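Local structure of probable transcriptional regulator (Rhodococcus jostii, 3ON2) at residues A[138-143]-A[151-156]; A[24-29]-A[104-109]; A[162-167]-A[183-188]. The protein is of unknown function but, as a TetR-family protein, probably binds regulatory DNA and controls transcription. All coordinates share one frame; numbering follows the deposited sequence.

Contact 1 (A[138-143]-A[151-156]); sequences IVTEAQ and GDASRI
The side-chain amide of Q143 is the flat group here, and G151 and I156 meet it from different directions. G151 O lies at its NE2 end, only 7° out of the amide plane, and accepts a hydrogen bond from NE2 (2.9 Å) with an N-H...O angle of 167°. I156 CD1 lies above the amide plane near Q143 NE2, at 3.6 Å, and A153 CB comes obliquely from the same side to Q143 OE1 at 3.7 Å. NE2 also bonds to G149 O, so the amide holds the link between helix 122-144 and helix 153-172 at two points. An extended chain beyond CG carries it across.

A turn earlier, V139 CG1, anti to the backbone N (chi1 170°), reaches A153 CB and I156 CG2, each 3.7 Å away. T140 OG1 touches A153 CB at 3.4 Å, while its hydrogen bond goes back to V136 O. Helix 153-172 starts in the standard way: D152 is the N-cap, and its OD1 accepts from S154 N at 2.8 Å, from above the carboxylate plane.

This is a helical hairpin with a polar tip and an apolar inner side. Its chemistry implies a division of labour: the amide fixes the connecting turn near the protein surface, while V139 packs against the second helix and also approaches the glycol ether bound in the pocket.

Contact 2 (A[24-29]-A[104-109]); sequences TLEKDG and HRELLA
E26 and E106 meet where helix 13-28 of the DNA-binding region packs on the start of helix 105-115 in the C-terminal region of this TetR-type fold. The two glutamate chains run past each other in opposite directions, both bent at chi2, with their carboxylate planes 52° apart. The bend at E26 (chi2 -60°) turns its carboxylate onto the first turn of the other helix. There OE1 accepts from E106 N at 3.1 Å on the syn side, and OE2 accepts from L107 N at 2.9 Å from above the plane. Main-chain N-H groups at a helix start suit a carboxylate, and the helix dipole probably favours its negative charge.

The segment axes stand at 104°. E106 crosses L25 obliquely, its CG 3.3 Å from L25 O, and its OE2 accepts a hydrogen bond from a water that also bonds weakly to E26 O. A second water donates to E26 OE2 and lies in the ring plane of H104, 3.0 Å from ND1. Beside this polar work L25 adds the apolar share: its CD2 packs on E106 CB at 3.8 Å, and its CD1 rests 3.7 Å from L107 CA.

Contact 3 (A[162-167]-A[183-188]); sequences ATFHGI and EVVTAA
V185 O accepts a hydrogen bond from S189 OG, one turn further along the same helix, and lies in the plane of the F164 ring at its edge, 3.5 Å from F164 CE1. The side-chain contacts between the segments are otherwise apolar. F164 crosses the V185 side chain at about a right angle and brings CE1 to 3.9 Å from V185 CG1. Its chi1 of -60° sets CG beside its own backbone N. T163 CG2 lies over the centre of one ring face, 4.0 Å above the plane.

I167 is the other main contributor. Its chain runs out past V184 in the opposite sense, and its extended chi2 (175°) carries CD1 onto the opposing helix, 3.5 Å from A188 CB and 3.8 Å from V184 CG1. The branch CG2 goes to V185 CG2 instead. A188 CB thus receives both I167 CD1 and F164 CE1, and T163 CG2 lies 3.8 Å from A188 CB.

The segments are nearly antiparallel, at 164°, with their axes 10.5 Å apart. F164 also lines the pocket that holds the bound glycol ether. Here helix 153-172 and helix 181-196 pack as neighbours in the all-helical C-terminal bundle. Helix 86-103 closes the groove between them, since its A94 and V98 touch both F164 and V185, and it also reaches helix 153-172 through a hydrogen bond between Y97 OH and H165 ND1.

How the contacts relate
Helix 153-172 ties the set together: its start belongs to contact 1 and its middle to contact 3, whose centres are 18 Å apart and whose nearest atoms are separated by about 7 Å. Both border the pocket, since the side chains of V139 and F164 each come within about 4 Å of the bound glycol ether, which probably derives from the crystallisation liquor but may mark a binding site. Contact 2 lies at the joint between the DNA-binding and C-terminal regions, 32 Å from contact 1 between centres. It touches contact 3, where L108 CD2 packs 4.0 Å from H165 CE1, so helix 105-115 meets helix 13-28 through E106 and L107 and helix 153-172 through L108.

Contact 1 (A[138-143]-A[151-156])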
ATOM      1  N   ILE A 138       5.005 -15.752   1.437  1.00 25.98           N
ATOM      2  CA  ILE A 138       5.271 -16.143   0.049  1.00 25.20           C
ATOM      3  C   ILE A 138       6.746 -16.528  -0.163  1.00 24.65           C
ATOM      4  O   ILE A 138       7.036 -17.484  -0.887  1.00 24.23           O
ATOM      5  CB  ILE A 138       4.934 -14.980  -0.932  1.00 25.56           C
ATOM      6  CG1 ILE A 138       3.460 -14.533  -0.809  1.00 27.53           C
ATOM      7  CG2 ILE A 138       5.303 -15.332  -2.362  1.00 24.94           C
ATOM      8  CD1 ILE A 138       2.456 -15.377  -1.562  1.00 29.72           C
ATOM      9  N   VAL A 139       7.664 -15.766   0.440  1.00 23.84           N
ATOM     10  CA  VAL A 139       9.112 -16.096   0.414  1.00 23.11           C
ATOM     11  C   VAL A 139       9.365 -17.420   1.166  1.00 24.08           C
ATOM     12  O   VAL A 139      10.060 -18.293   0.654  1.00 23.32           O
ATOM     13  CB  VAL A 139       9.985 -14.938   1.020  1.00 22.91           C
ATOM     14  CG1 VAL A 139      11.458 -15.361   1.224  1.00 20.26           C
ATOM     15  CG2 VAL A 139       9.882 -13.635   0.175  1.00 19.83           C
ATOM     16  N   THR A 140       8.797 -17.554   2.369  1.00 25.41           N
ATOM     17  CA  THR A 140       8.950 -18.778   3.192  1.00 27.08           C
ATOM     18  C   THR A 140       8.437 -19.997   2.434  1.00 28.14           C
ATOM     19  O   THR A 140       9.121 -21.021   2.388  1.00 29.21           O
ATOM     20  CB  THR A 140       8.258 -18.649   4.583  1.00 27.20           C
ATOM     21  OG1 THR A 140       8.750 -17.482   5.236  1.00 27.97           O
ATOM     22  CG2 THR A 140       8.570 -19.846   5.514  1.00 27.60           C
ATOM     23  N   GLU A 141       7.263 -19.877   1.819  1.00 29.37           N
ATOM     24  CA  GLU A 141       6.685 -20.951   0.991  1.00 30.61           C
ATOM     25  C   GLU A 141       7.593 -21.288  -0.179  1.00 29.82           C
ATOM     26  O   GLU A 141       7.711 -22.453  -0.560  1.00 29.84           O
ATOM     27  CB  GLU A 141       5.274 -20.597   0.484  1.00 31.34           C
ATOM     28  CG  GLU A 141       4.211 -20.451   1.598  1.00 35.58           C
ATOM     29  CD  GLU A 141       2.810 -20.023   1.096  1.00 41.04           C
ATOM     30  OE1 GLU A 141       2.636 -19.810  -0.127  1.00 43.77           O
ATOM     31  OE2 GLU A 141       1.873 -19.895   1.936  1.00 44.33           O
ATOM     32  N   ALA A 142       8.243 -20.276  -0.746  1.00 29.26           N
ATOM     33  CA  ALA A 142       9.184 -20.494  -1.856  1.00 28.48           C
ATOM     34  C   ALA A 142      10.407 -21.270  -1.396  1.00 28.56           C
ATOM     35  O   ALA A 142      10.963 -22.089  -2.139  1.00 28.31           O
ATOM     36  CB  ALA A 142       9.615 -19.158  -2.491  1.00 28.33           C
ATOM     37  N   GLN A 143      10.834 -21.007  -0.167  1.00 28.73           N
ATOM     38  CA  GLN A 143      11.964 -21.739   0.394  1.00 29.49           C
ATOM     39  C   GLN A 143      11.574 -23.172   0.742  1.00 30.46           C
ATOM     40  O   GLN A 143      12.407 -24.059   0.656  1.00 31.30           O
ATOM     41  CB  GLN A 143      12.482 -21.046   1.630  1.00 28.83           C
ATOM     42  CG  GLN A 143      13.223 -19.778   1.323  1.00 28.01           C
ATOM     43  CD  GLN A 143      13.570 -19.036   2.559  1.00 26.06           C
ATOM     44  OE1 GLN A 143      12.724 -18.847   3.424  1.00 26.73           O
ATOM     45  NE2 GLN A 143      14.807 -18.570   2.644  1.00 23.23           N
ATOM     46  N   GLY A 151      17.983 -18.786   4.009  1.00 27.16           N
ATOM     47  CA  GLY A 151      18.142 -17.420   4.452  1.00 25.60           C
ATOM     48  C   GLY A 151      16.941 -16.854   5.166  1.00 24.32           C
ATOM     49  O   GLY A 151      15.847 -17.383   5.065  1.00 24.47           O
ATOM     50  N   ASP A 152      17.166 -15.769   5.894  1.00 23.02           N
ATOM     51  CA  ASP A 152      16.110 -15.123   6.657  1.00 22.62           C
ATOM     52  C   ASP A 152      15.069 -14.527   5.723  1.00 21.90           C
ATOM     53  O   ASP A 152      15.325 -13.537   5.034  1.00 21.16           O
ATOM     54  CB  ASP A 152      16.704 -14.060   7.577  1.00 22.46           C
ATOM     55  CG  ASP A 152      15.669 -13.393   8.429  1.00 24.69           C
ATOM     56  OD1 ASP A 152      14.470 -13.546   8.135  1.00 28.09           O
ATOM     57  OD2 ASP A 152      16.044 -12.714   9.400  1.00 26.90           O
ATOM     58  N   ALA A 153      13.887 -15.132   5.710  1.00 21.87           N
ATOM     59  CA  ALA A 153      12.845 -14.729   4.780  1.00 21.35           C
ATOM     60  C   ALA A 153      12.432 -13.266   4.967  1.00 21.33           C
ATOM     61  O   ALA A 153      11.973 -12.629   4.020  1.00 20.12           O
ATOM     62  CB  ALA A 153      11.622 -15.666   4.873  1.00 21.85           C
ATOM     63  N   SER A 154      12.574 -12.736   6.179  1.00 21.54           N
ATOM     64  CA  SER A 154      12.178 -11.339   6.414  1.00 21.42           C
ATOM     65  C   SER A 154      13.202 -10.346   5.843  1.00 20.15           C
ATOM     66  O   SER A 154      12.827  -9.260   5.389  1.00 19.77           O
ATOM     67  CB  SER A 154      11.810 -11.073   7.887  1.00 22.20           C
ATOM     68  OG  SER A 154      12.963 -10.959   8.684  1.00 25.33           O
ATOM     69  N   ARG A 155      14.480 -10.720   5.825  1.00 19.51           N
ATOM     70  CA  ARG A 155      15.501  -9.918   5.135  1.00 19.00           C
ATOM     71  C   ARG A 155      15.324  -9.981   3.607  1.00 18.76           C
ATOM     72  O   ARG A 155      15.520  -8.958   2.909  1.00 18.86           O
ATOM     73  CB  ARG A 155      16.937 -10.341   5.513  1.00 19.34           C
ATOM     74  CG  ARG A 155      17.343  -9.986   6.942  1.00 20.38           C
ATOM     75  CD  ARG A 155      17.245  -8.479   7.211  1.00 20.21           C
ATOM     76  NE  ARG A 155      17.355  -8.224   8.652  1.00 22.50           N
ATOM     77  CZ  ARG A 155      18.499  -8.032   9.297  1.00 23.61           C
ATOM     78  NH1 ARG A 155      19.654  -8.037   8.625  1.00 25.73           N
ATOM     79  NH2 ARG A 155      18.493  -7.814  10.609  1.00 23.59           N
ATOM     80  N   ILE A 156      14.965 -11.168   3.101  1.00 18.01           N
ATOM     81  CA  ILE A 156      14.705 -11.365   1.667  1.00 17.40           C
ATOM     82  C   ILE A 156      13.524 -10.485   1.261  1.00 17.13           C
ATOM     83  O   ILE A 156      13.594  -9.726   0.281  1.00 17.42           O
ATOM     84  CB  ILE A 156      14.458 -12.853   1.328  1.00 17.74           C
ATOM     85  CG1 ILE A 156      15.748 -13.665   1.546  1.00 17.84           C
ATOM     86  CG2 ILE A 156      13.956 -13.029  -0.128  1.00 17.41           C
ATOM     87  CD1 ILE A 156      15.551 -15.242   1.458  1.00 18.86           C
TER

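Contact 2 (A[24-29]-A[104-109])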
ATOM      1  N   THR A  24      -9.518  14.601  -1.643  1.00 23.36           N
ATOM      2  CA  THR A  24      -8.755  15.806  -1.350  1.00 23.49           C
ATOM      3  C   THR A  24      -7.259  15.535  -1.150  1.00 23.38           C
ATOM      4  O   THR A  24      -6.402  16.311  -1.610  1.00 22.88           O
ATOM      5  CB  THR A  24      -9.339  16.454  -0.112  1.00 23.44           C
ATOM      6  OG1 THR A  24     -10.714  16.735  -0.378  1.00 24.01           O
ATOM      7  CG2 THR A  24      -8.611  17.745   0.249  1.00 24.09           C
ATOM      8  N   LEU A  25      -6.941  14.437  -0.467  1.00 22.82           N
ATOM      9  CA  LEU A  25      -5.547  14.054  -0.246  1.00 23.69           C
ATOM     10  C   LEU A  25      -4.833  13.960  -1.579  1.00 24.44           C
ATOM     11  O   LEU A  25      -3.741  14.505  -1.736  1.00 24.64           O
ATOM     12  CB  LEU A  25      -5.444  12.692   0.441  1.00 22.43           C
ATOM     13  CG  LEU A  25      -4.375  12.321   1.470  1.00 24.25           C
ATOM     14  CD1 LEU A  25      -4.161  10.813   1.421  1.00 23.35           C
ATOM     15  CD2 LEU A  25      -3.071  13.019   1.381  1.00 24.79           C
ATOM     16  N   GLU A  26      -5.451  13.260  -2.533  1.00 25.88           N
ATOM     17  CA  GLU A  26      -4.806  13.001  -3.817  1.00 27.49           C
ATOM     18  C   GLU A  26      -4.706  14.261  -4.660  1.00 29.21           C
ATOM     19  O   GLU A  26      -3.747  14.416  -5.398  1.00 29.91           O
ATOM     20  CB  GLU A  26      -5.464  11.832  -4.582  1.00 27.01           C
ATOM     21  CG  GLU A  26      -5.231  10.424  -3.944  1.00 26.90           C
ATOM     22  CD  GLU A  26      -3.746   9.965  -3.818  1.00 26.40           C
ATOM     23  OE1 GLU A  26      -2.831  10.564  -4.473  1.00 27.74           O
ATOM     24  OE2 GLU A  26      -3.494   8.978  -3.070  1.00 22.70           O
ATOM     25  N   LYS A  27      -5.671  15.169  -4.527  1.00 31.47           N
ATOM     26  CA  LYS A  27      -5.607  16.465  -5.217  1.00 33.22           C
ATOM     27  C   LYS A  27      -4.675  17.493  -4.566  1.00 33.83           C
ATOM     28  O   LYS A  27      -3.845  18.108  -5.252  1.00 33.91           O
ATOM     29  CB  LYS A  27      -7.011  17.062  -5.400  1.00 33.77           C
ATOM     30  CG  LYS A  27      -7.651  16.678  -6.717  1.00 37.06           C
ATOM     31  CD  LYS A  27      -8.692  17.716  -7.175  1.00 41.17           C
ATOM     32  CE  LYS A  27      -8.585  18.007  -8.701  1.00 43.26           C
ATOM     33  NZ  LYS A  27      -8.924  16.839  -9.594  1.00 44.33           N
ATOM     34  N   ASP A  28      -4.804  17.672  -3.253  1.00 34.35           N
ATOM     35  CA  ASP A  28      -4.177  18.795  -2.559  1.00 35.17           C
ATOM     36  C   ASP A  28      -3.062  18.404  -1.577  1.00 34.77           C
ATOM     37  O   ASP A  28      -2.365  19.275  -1.059  1.00 35.15           O
ATOM     38  CB  ASP A  28      -5.240  19.637  -1.816  1.00 35.83           C
ATOM     39  CG  ASP A  28      -6.311  20.255  -2.750  1.00 38.56           C
ATOM     40  OD1 ASP A  28      -6.007  20.600  -3.922  1.00 41.92           O
ATOM     41  OD2 ASP A  28      -7.478  20.421  -2.290  1.00 40.63           O
ATOM     42  N   GLY A  29      -2.892  17.113  -1.303  1.00 34.23           N
ATOM     43  CA  GLY A  29      -1.925  16.685  -0.293  1.00 33.87           C
ATOM     44  C   GLY A  29      -2.466  16.696   1.133  1.00 33.78           C
ATOM     45  O   GLY A  29      -3.535  17.239   1.401  1.00 33.36           O
ATOM     46  N   HIS A 104      -1.822   5.527  -6.009  1.00 17.57           N
ATOM     47  CA  HIS A 104      -2.220   6.085  -4.717  1.00 17.42           C
ATOM     48  C   HIS A 104      -1.029   6.779  -4.066  1.00 17.45           C
ATOM     49  O   HIS A 104      -0.652   6.465  -2.929  1.00 17.21           O
ATOM     50  CB  HIS A 104      -2.713   4.967  -3.795  1.00 16.76           C
ATOM     51  CG  HIS A 104      -3.805   4.140  -4.386  1.00 17.79           C
ATOM     52  ND1 HIS A 104      -5.125   4.545  -4.390  1.00 19.60           N
ATOM     53  CD2 HIS A 104      -3.784   2.921  -4.970  1.00 19.54           C
ATOM     54  CE1 HIS A 104      -5.870   3.610  -4.956  1.00 19.32           C
ATOM     55  NE2 HIS A 104      -5.081   2.611  -5.314  1.00 20.93           N
ATOM     56  N   ARG A 105      -0.450   7.733  -4.780  0.50 17.34           N
ATOM     57  CA  ARG A 105       0.810   8.351  -4.351  0.50 16.93           C
ATOM     58  C   ARG A 105       0.725   9.117  -3.038  0.50 16.79           C
ATOM     59  O   ARG A 105       1.566   8.921  -2.162  0.50 16.46           O
ATOM     60  CB  ARG A 105       1.359   9.246  -5.461  0.50 17.09           C
ATOM     61  CG  ARG A 105       1.557   8.487  -6.744  0.50 17.01           C
ATOM     62  CD  ARG A 105       2.295   9.292  -7.792  0.50 18.69           C
ATOM     63  NE  ARG A 105       2.143   8.668  -9.104  0.50 18.70           N
ATOM     64  CZ  ARG A 105       2.773   9.091 -10.193  0.50 18.38           C
ATOM     65  NH1 ARG A 105       3.569  10.144 -10.115  0.50 17.71           N
ATOM     66  NH2 ARG A 105       2.585   8.483 -11.350  0.50 18.45           N
ATOM     67  N   GLU A 106      -0.268   9.995  -2.904  1.00 16.72           N
ATOM     68  CA  GLU A 106      -0.449  10.749  -1.641  1.00 17.19           C
ATOM     69  C   GLU A 106      -0.926   9.835  -0.493  1.00 15.86           C
ATOM     70  O   GLU A 106      -0.522  10.018   0.655  1.00 16.08           O
ATOM     71  CB  GLU A 106      -1.405  11.943  -1.806  1.00 17.24           C
ATOM     72  CG  GLU A 106      -0.924  13.029  -2.767  1.00 22.56           C
ATOM     73  CD  GLU A 106       0.312  13.759  -2.263  1.00 29.12           C
ATOM     74  OE1 GLU A 106       0.668  13.628  -1.078  1.00 34.24           O
ATOM     75  OE2 GLU A 106       0.947  14.475  -3.055  1.00 35.14           O
ATOM     76  N   LEU A 107      -1.775   8.854  -0.793  0.50 15.24           N
ATOM     77  CA  LEU A 107      -2.210   7.928   0.260  0.50 14.50           C
ATOM     78  C   LEU A 107      -1.026   7.104   0.769  0.50 14.70           C
ATOM     79  O   LEU A 107      -0.850   6.937   1.971  0.50 14.11           O
ATOM     80  CB  LEU A 107      -3.336   7.015  -0.206  0.50 13.39           C
ATOM     81  CG  LEU A 107      -3.757   5.991   0.858  0.50 12.49           C
ATOM     82  CD1 LEU A 107      -4.529   6.663   2.002  0.50  7.45           C
ATOM     83  CD2 LEU A 107      -4.572   4.861   0.213  0.50 10.63           C
ATOM     84  N   LEU A 108      -0.191   6.628  -0.152  1.00 15.06           N
ATOM     85  CA  LEU A 108       0.957   5.840   0.239  1.00 15.35           C
ATOM     86  C   LEU A 108       1.955   6.641   1.108  1.00 15.72           C
ATOM     87  O   LEU A 108       2.441   6.131   2.150  1.00 15.17           O
ATOM     88  CB  LEU A 108       1.626   5.232  -1.009  1.00 15.92           C
ATOM     89  CG  LEU A 108       2.678   4.158  -0.744  1.00 17.05           C
ATOM     90  CD1 LEU A 108       2.039   2.804  -0.464  1.00 16.06           C
ATOM     91  CD2 LEU A 108       3.680   4.087  -1.894  1.00 17.27           C
ATOM     92  N   ALA A 109       2.247   7.889   0.709  1.00 16.10           N
ATOM     93  CA  ALA A 109       3.045   8.791   1.569  1.00 16.72           C
ATOM     94  C   ALA A 109       2.443   8.919   2.980  1.00 16.89           C
ATOM     95  O   ALA A 109       3.184   8.844   3.988  1.00 17.52           O
ATOM     96  CB  ALA A 109       3.190  10.150   0.931  1.00 17.07           C
TER
HETATM   97  O   HOH W   1      -5.810   7.304  -3.545  1.00 24.80           O
HETATM   98  O   HOH W   2      -0.837  15.946  -4.579  1.00 50.33           O

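Contact 3 (A[162-167]-A[183-188])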
ATOM      1  N   ALA A 162      12.421  -2.844  -0.646  1.00 11.98           N
ATOM      2  CA  ALA A 162      13.295  -1.717  -0.953  1.00 12.79           C
ATOM      3  C   ALA A 162      13.441  -1.575  -2.461  1.00 12.97           C
ATOM      4  O   ALA A 162      13.408  -0.451  -2.989  1.00 13.69           O
ATOM      5  CB  ALA A 162      14.659  -1.899  -0.323  1.00 11.61           C
ATOM      6  N   THR A 163      13.635  -2.703  -3.132  1.00 11.94           N
ATOM      7  CA  THR A 163      13.761  -2.701  -4.585  1.00 12.35           C
ATOM      8  C   THR A 163      12.544  -2.090  -5.265  1.00 12.01           C
ATOM      9  O   THR A 163      12.689  -1.157  -6.075  1.00 12.11           O
ATOM     10  CB  THR A 163      14.006  -4.100  -5.143  1.00 13.34           C
ATOM     11  OG1 THR A 163      15.213  -4.616  -4.559  1.00 14.47           O
ATOM     12  CG2 THR A 163      14.124  -4.045  -6.707  1.00 11.72           C
ATOM     13  N   PHE A 164      11.359  -2.596  -4.949  1.00 11.79           N
ATOM     14  CA  PHE A 164      10.163  -2.134  -5.665  1.00 12.02           C
ATOM     15  C   PHE A 164       9.608  -0.808  -5.144  1.00 11.53           C
ATOM     16  O   PHE A 164       9.052  -0.020  -5.932  1.00 11.57           O
ATOM     17  CB  PHE A 164       9.143  -3.291  -5.852  1.00 12.43           C
ATOM     18  CG  PHE A 164       9.742  -4.412  -6.639  1.00 12.54           C
ATOM     19  CD1 PHE A 164       9.942  -4.273  -8.015  1.00 11.79           C
ATOM     20  CD2 PHE A 164      10.242  -5.544  -5.999  1.00 12.62           C
ATOM     21  CE1 PHE A 164      10.581  -5.266  -8.748  1.00 12.14           C
ATOM     22  CE2 PHE A 164      10.875  -6.562  -6.744  1.00 13.65           C
ATOM     23  CZ  PHE A 164      11.032  -6.406  -8.113  1.00 12.48           C
ATOM     24  N   HIS A 165       9.788  -0.519  -3.855  1.00 10.59           N
ATOM     25  CA  HIS A 165       9.539   0.845  -3.406  1.00 11.41           C
ATOM     26  C   HIS A 165      10.532   1.841  -4.037  1.00 11.04           C
ATOM     27  O   HIS A 165      10.169   2.984  -4.308  1.00 11.46           O
ATOM     28  CB  HIS A 165       9.554   0.982  -1.884  1.00 11.42           C
ATOM     29  CG  HIS A 165       9.045   2.307  -1.409  1.00 12.73           C
ATOM     30  ND1 HIS A 165       7.730   2.693  -1.572  1.00 14.30           N
ATOM     31  CD2 HIS A 165       9.670   3.342  -0.797  1.00 13.59           C
ATOM     32  CE1 HIS A 165       7.570   3.914  -1.092  1.00 14.31           C
ATOM     33  NE2 HIS A 165       8.725   4.324  -0.601  1.00 13.61           N
ATOM     34  N   GLY A 166      11.783   1.425  -4.218  1.00 10.44           N
ATOM     35  CA  GLY A 166      12.767   2.249  -4.936  1.00 11.14           C
ATOM     36  C   GLY A 166      12.344   2.554  -6.372  1.00 11.36           C
ATOM     37  O   GLY A 166      12.402   3.693  -6.790  1.00 12.18           O
ATOM     38  N   ILE A 167      11.896   1.537  -7.110  1.00 11.65           N
ATOM     39  CA  ILE A 167      11.342   1.741  -8.454  1.00 12.19           C
ATOM     40  C   ILE A 167      10.145   2.730  -8.453  1.00 12.61           C
ATOM     41  O   ILE A 167      10.124   3.699  -9.244  1.00 13.41           O
ATOM     42  CB  ILE A 167      11.001   0.389  -9.189  1.00 11.97           C
ATOM     43  CG1 ILE A 167      12.284  -0.417  -9.462  1.00 11.54           C
ATOM     44  CG2 ILE A 167      10.315   0.685 -10.572  1.00 13.01           C
ATOM     45  CD1 ILE A 167      12.011  -1.852 -10.078  1.00 11.74           C
ATOM     46  N   GLU A 183       8.986  -2.301 -17.652  1.00 19.49           N
ATOM     47  CA  GLU A 183      10.248  -2.949 -18.047  1.00 18.49           C
ATOM     48  C   GLU A 183      11.280  -2.952 -16.922  1.00 17.40           C
ATOM     49  O   GLU A 183      12.051  -3.889 -16.795  1.00 17.62           O
ATOM     50  CB  GLU A 183      10.841  -2.278 -19.289  1.00 19.61           C
ATOM     51  CG  GLU A 183       9.990  -2.476 -20.583  1.00 22.64           C
ATOM     52  CD  GLU A 183      10.676  -1.956 -21.843  1.00 25.99           C
ATOM     53  OE1 GLU A 183      11.882  -1.633 -21.801  1.00 28.58           O
ATOM     54  OE2 GLU A 183       9.998  -1.879 -22.892  1.00 30.14           O
ATOM     55  N   VAL A 184      11.294  -1.901 -16.112  1.00 16.04           N
ATOM     56  CA  VAL A 184      12.256  -1.793 -15.004  1.00 14.91           C
ATOM     57  C   VAL A 184      11.840  -2.749 -13.879  1.00 14.81           C
ATOM     58  O   VAL A 184      12.683  -3.448 -13.315  1.00 14.62           O
ATOM     59  CB  VAL A 184      12.353  -0.324 -14.482  1.00 15.05           C
ATOM     60  CG1 VAL A 184      13.301  -0.195 -13.272  1.00 13.05           C
ATOM     61  CG2 VAL A 184      12.841   0.569 -15.575  1.00 15.07           C
ATOM     62  N   VAL A 185      10.549  -2.786 -13.562  1.00 13.76           N
ATOM     63  CA  VAL A 185      10.023  -3.776 -12.596  1.00 14.58           C
ATOM     64  C   VAL A 185      10.410  -5.216 -12.996  1.00 14.95           C
ATOM     65  O   VAL A 185      10.933  -5.988 -12.180  1.00 14.31           O
ATOM     66  CB  VAL A 185       8.473  -3.641 -12.414  1.00 14.10           C
ATOM     67  CG1 VAL A 185       7.893  -4.800 -11.566  1.00 13.44           C
ATOM     68  CG2 VAL A 185       8.120  -2.302 -11.790  1.00 14.25           C
ATOM     69  N   THR A 186      10.189  -5.553 -14.263  1.00 15.53           N
ATOM     70  CA  THR A 186      10.490  -6.909 -14.775  1.00 16.24           C
ATOM     71  C   THR A 186      11.966  -7.229 -14.698  1.00 15.58           C
ATOM     72  O   THR A 186      12.329  -8.314 -14.240  1.00 14.85           O
ATOM     73  CB  THR A 186       9.973  -7.113 -16.223  1.00 16.60           C
ATOM     74  OG1 THR A 186       8.557  -6.939 -16.212  1.00 17.57           O
ATOM     75  CG2 THR A 186      10.247  -8.529 -16.705  1.00 18.42           C
ATOM     76  N   ALA A 187      12.822  -6.267 -15.075  1.00 15.43           N
ATOM     77  CA  ALA A 187      14.260  -6.510 -15.003  1.00 14.79           C
ATOM     78  C   ALA A 187      14.671  -6.722 -13.540  1.00 14.52           C
ATOM     79  O   ALA A 187      15.444  -7.637 -13.228  1.00 15.03           O
ATOM     80  CB  ALA A 187      15.045  -5.358 -15.625  1.00 14.12           C
ATOM     81  N   ALA A 188      14.142  -5.893 -12.644  1.00 13.40           N
ATOM     82  CA  ALA A 188      14.433  -6.028 -11.209  1.00 13.79           C
ATOM     83  C   ALA A 188      13.936  -7.388 -10.650  1.00 13.91           C
ATOM     84  O   ALA A 188      14.635  -8.041  -9.851  1.00 13.66           O
ATOM     85  CB  ALA A 188      13.813  -4.853 -10.418  1.00 13.11           C
TER